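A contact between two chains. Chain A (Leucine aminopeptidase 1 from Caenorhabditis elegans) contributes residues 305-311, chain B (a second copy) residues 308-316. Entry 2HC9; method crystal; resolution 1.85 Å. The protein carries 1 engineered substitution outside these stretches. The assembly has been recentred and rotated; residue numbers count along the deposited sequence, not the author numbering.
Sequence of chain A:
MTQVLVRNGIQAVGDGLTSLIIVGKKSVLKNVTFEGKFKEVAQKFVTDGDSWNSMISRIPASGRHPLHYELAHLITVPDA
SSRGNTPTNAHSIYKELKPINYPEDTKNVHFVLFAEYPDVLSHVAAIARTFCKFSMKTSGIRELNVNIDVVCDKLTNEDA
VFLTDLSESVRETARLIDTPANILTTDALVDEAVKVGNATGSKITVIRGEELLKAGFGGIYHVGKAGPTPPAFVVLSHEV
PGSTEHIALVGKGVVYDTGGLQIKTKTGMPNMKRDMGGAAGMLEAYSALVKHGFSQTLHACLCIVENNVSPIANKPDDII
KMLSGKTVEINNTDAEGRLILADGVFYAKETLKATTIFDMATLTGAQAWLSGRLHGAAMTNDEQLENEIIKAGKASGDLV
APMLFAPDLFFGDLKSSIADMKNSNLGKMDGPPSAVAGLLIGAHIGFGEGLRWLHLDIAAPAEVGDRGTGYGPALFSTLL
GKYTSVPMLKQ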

# COMPACT_ATOMS: atom_id res chain seq x y z
N VAL A 305 -9.46 29.73 -6.26
CA VAL A 305 -9.41 28.76 -7.38
C VAL A 305 -10.08 27.46 -6.94
O VAL A 305 -10.22 27.20 -5.75
CB VAL A 305 -7.95 28.40 -7.76
CG1 VAL A 305 -7.17 29.63 -8.26
CG2 VAL A 305 -7.22 27.68 -6.59
N GLU A 306 -10.50 26.65 -7.91
CA GLU A 306 -10.80 25.26 -7.59
C GLU A 306 -9.82 24.37 -8.35
O GLU A 306 -9.60 24.58 -9.55
CB GLU A 306 -12.26 24.91 -7.94
CG GLU A 306 -12.57 23.41 -7.62
CD GLU A 306 -14.06 23.05 -7.64
OE1 GLU A 306 -14.90 23.92 -7.32
OE2 GLU A 306 -14.38 21.87 -7.95
N ASN A 307 -9.21 23.41 -7.65
CA ASN A 307 -8.17 22.54 -8.22
C ASN A 307 -8.82 21.20 -8.60
O ASN A 307 -9.10 20.36 -7.72
CB ASN A 307 -7.03 22.35 -7.18
CG ASN A 307 -5.77 21.77 -7.80
OD1 ASN A 307 -5.50 21.96 -8.98
ND2 ASN A 307 -5.00 21.02 -7.00
N ASN A 308 -9.13 21.03 -9.88
CA ASN A 308 -9.93 19.89 -10.32
C ASN A 308 -9.29 19.22 -11.53
O ASN A 308 -8.16 19.53 -11.90
CB ASN A 308 -11.41 20.30 -10.58
CG ASN A 308 -12.41 19.18 -10.21
OD1 ASN A 308 -12.30 18.04 -10.68
ND2 ASN A 308 -13.41 19.51 -9.38
N VAL A 309 -10.01 18.27 -12.13
CA VAL A 309 -9.40 17.30 -13.03
C VAL A 309 -10.08 17.38 -14.41
O VAL A 309 -11.29 17.15 -14.53
CB VAL A 309 -9.57 15.86 -12.45
CG1 VAL A 309 -9.08 14.82 -13.44
CG2 VAL A 309 -8.81 15.76 -11.11
N SER A 310 -9.30 17.72 -15.43
CA SER A 310 -9.78 17.63 -16.82
C SER A 310 -8.58 17.61 -17.75
O SER A 310 -7.44 17.81 -17.29
CB SER A 310 -10.69 18.83 -17.16
OG SER A 310 -9.91 19.98 -17.49
N PRO A 311 -8.81 17.39 -19.06
CA PRO A 311 -7.69 17.40 -20.00
C PRO A 311 -6.93 18.73 -20.10
O PRO A 311 -5.82 18.74 -20.60
CB PRO A 311 -8.36 17.09 -21.35
CG PRO A 311 -9.63 16.32 -20.96
CD PRO A 311 -10.09 17.05 -19.73
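Chain B (308-316) NVSPIANKP

The strongest link between the two chains is a salt bridge. Lys B315 NZ lies 2.6 Å from Glu A306 OE2 and donates a hydrogen bond to it, so charge attraction and a directed N-H contact act along the same short line. Both side chains leave their backbones toward the opposing stretch. Glu A306 is extended, with chi1 and chi2 both t, whereas Lys B315 begins m, t and then turns through chi3 of -100° and chi4 of -94°, off the usual wells, to bring its ammonium group to the carboxylate.

The same carboxylate oxygen is also held from within chain A: Asn A308 ND2 donates to Glu A306 OE2 at 2.9 Å, with an N-H...acceptor angle of 152°. Asn A308 ND2 and Lys B315 NZ are 4.2 Å apart, two donors meeting at one acceptor rather than bonding to each other. The other carboxylate oxygen is reached through solvent. Water 1 donates to Glu A306 OE1 at 2.6 Å and accepts from Lys B315 NZ at 2.7 Å, adding a bridged path beside the direct one.

A second water ties this polar group to the bend of chain B. Water 2 accepts from Asn A308 ND2 at 2.9 Å and from Lys B315 NZ at 3.2 Å, and donates to Pro B311 O at 2.8 Å and Ala B313 O at 2.7 Å. Two donors and two carbonyl acceptors thus complete its four hydrogen bonds.

Both carbonyls belong to residues of a turn in chain B. No regular helix or strand is present; instead a type I beta turn runs from Ser B310 to Ala B313, with phi/psi of -62/-17 at Pro B311 and -95/0 at Ile B312. It is closed by Ala B313 N donating to Ser B310 O at 3.0 Å and supported by Ile B312 N donating to Ser B310 OG at 3.2 Å. Ile B312 points its CA-to-CB bond away from chain A, and its side chain makes no contact there.

Chain A supplies the end of a strand, 305-307, and the loop that follows. CA atoms approach to 5.6 Å between Asn A308 and Pro B311 and to 5.9 Å between Ser A310 and Ser B310. Across these two pairs the numbering runs in opposite senses, rising from 308 to 310 in chain A as it falls from 311 to 310 in chain B. No backbone-to-backbone hydrogen bond joins the stretches, so this close passage is not sheet pairing.

Pro B311 has the largest area covered by the opposing stretch, 64 Å² of the 303 Å² buried in total. Its ring lies over the chain A loop, with Val A309 O 3.3 Å from Pro B311 CD and Ser A310 CB 3.8 Å from Pro B311 CG. Asn A308 OD1 stands 3.6 Å from Pro B311 CA, but its hydrogen bond is local, accepted from Val A309 N at 2.7 Å. Farther along, equivalent valines meet: Val A309 CG1 and Val B309 CG1 are 4.1 Å apart, an apolar contact between side chains that share the t rotamer.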

# COMPACT_ATOMS: atom_id res chain seq x y z
N ASN B 308 -18.75 9.25 -13.65
CA ASN B 308 -17.47 9.55 -14.30
C ASN B 308 -16.84 10.81 -13.72
O ASN B 308 -17.31 11.34 -12.71
CB ASN B 308 -17.62 9.62 -15.85
CG ASN B 308 -16.38 9.08 -16.60
OD1 ASN B 308 -15.25 9.52 -16.36
ND2 ASN B 308 -16.59 8.14 -17.53
N VAL B 309 -15.76 11.28 -14.33
CA VAL B 309 -14.85 12.22 -13.70
C VAL B 309 -14.75 13.49 -14.55
O VAL B 309 -14.32 13.45 -15.71
CB VAL B 309 -13.44 11.57 -13.55
CG1 VAL B 309 -12.44 12.58 -13.03
CG2 VAL B 309 -13.53 10.34 -12.62
N SER B 310 -15.15 14.62 -13.97
CA SER B 310 -14.92 15.93 -14.60
C SER B 310 -15.03 17.01 -13.54
O SER B 310 -15.43 16.72 -12.40
CB SER B 310 -15.93 16.19 -15.73
OG SER B 310 -17.17 16.66 -15.20
N PRO B 311 -14.71 18.27 -13.90
CA PRO B 311 -14.85 19.35 -12.92
C PRO B 311 -16.28 19.60 -12.41
O PRO B 311 -16.44 20.24 -11.39
CB PRO B 311 -14.36 20.59 -13.70
CG PRO B 311 -13.42 20.00 -14.76
CD PRO B 311 -14.14 18.75 -15.18
N ILE B 312 -17.29 19.08 -13.11
CA ILE B 312 -18.65 19.20 -12.61
C ILE B 312 -19.14 18.00 -11.83
O ILE B 312 -20.27 18.02 -11.32
CB ILE B 312 -19.66 19.63 -13.71
CG1 ILE B 312 -19.83 18.53 -14.78
CG2 ILE B 312 -19.27 21.02 -14.27
CD1 ILE B 312 -21.14 18.66 -15.56
N ALA B 313 -18.30 16.97 -11.69
CA ALA B 313 -18.73 15.74 -10.97
C ALA B 313 -18.93 16.00 -9.47
O ALA B 313 -18.35 16.96 -8.92
CB ALA B 313 -17.73 14.58 -11.18
N ASN B 314 -19.72 15.15 -8.82
CA ASN B 314 -19.72 15.03 -7.35
C ASN B 314 -18.29 14.98 -6.78
O ASN B 314 -17.40 14.36 -7.40
CB ASN B 314 -20.40 13.72 -6.92
CG ASN B 314 -21.93 13.74 -7.04
OD1 ASN B 314 -22.56 14.80 -7.05
ND2 ASN B 314 -22.52 12.53 -7.12
N LYS B 315 -18.09 15.64 -5.64
CA LYS B 315 -16.82 15.70 -4.91
C LYS B 315 -17.17 15.34 -3.45
O LYS B 315 -18.20 15.77 -2.97
CB LYS B 315 -16.32 17.16 -4.83
CG LYS B 315 -16.06 17.90 -6.09
CD LYS B 315 -15.61 19.32 -5.81
CE LYS B 315 -16.74 20.31 -5.98
NZ LYS B 315 -16.76 20.90 -7.33
N PRO B 316 -16.33 14.59 -2.74
CA PRO B 316 -16.70 14.34 -1.34
C PRO B 316 -16.69 15.64 -0.53
O PRO B 316 -15.76 16.44 -0.68
CB PRO B 316 -15.61 13.40 -0.82
CG PRO B 316 -14.46 13.56 -1.82
CD PRO B 316 -15.08 13.91 -3.13
O HOH W 1 -17.47 23.52 -6.89
O HOH W 2 -16.06 18.42 -9.26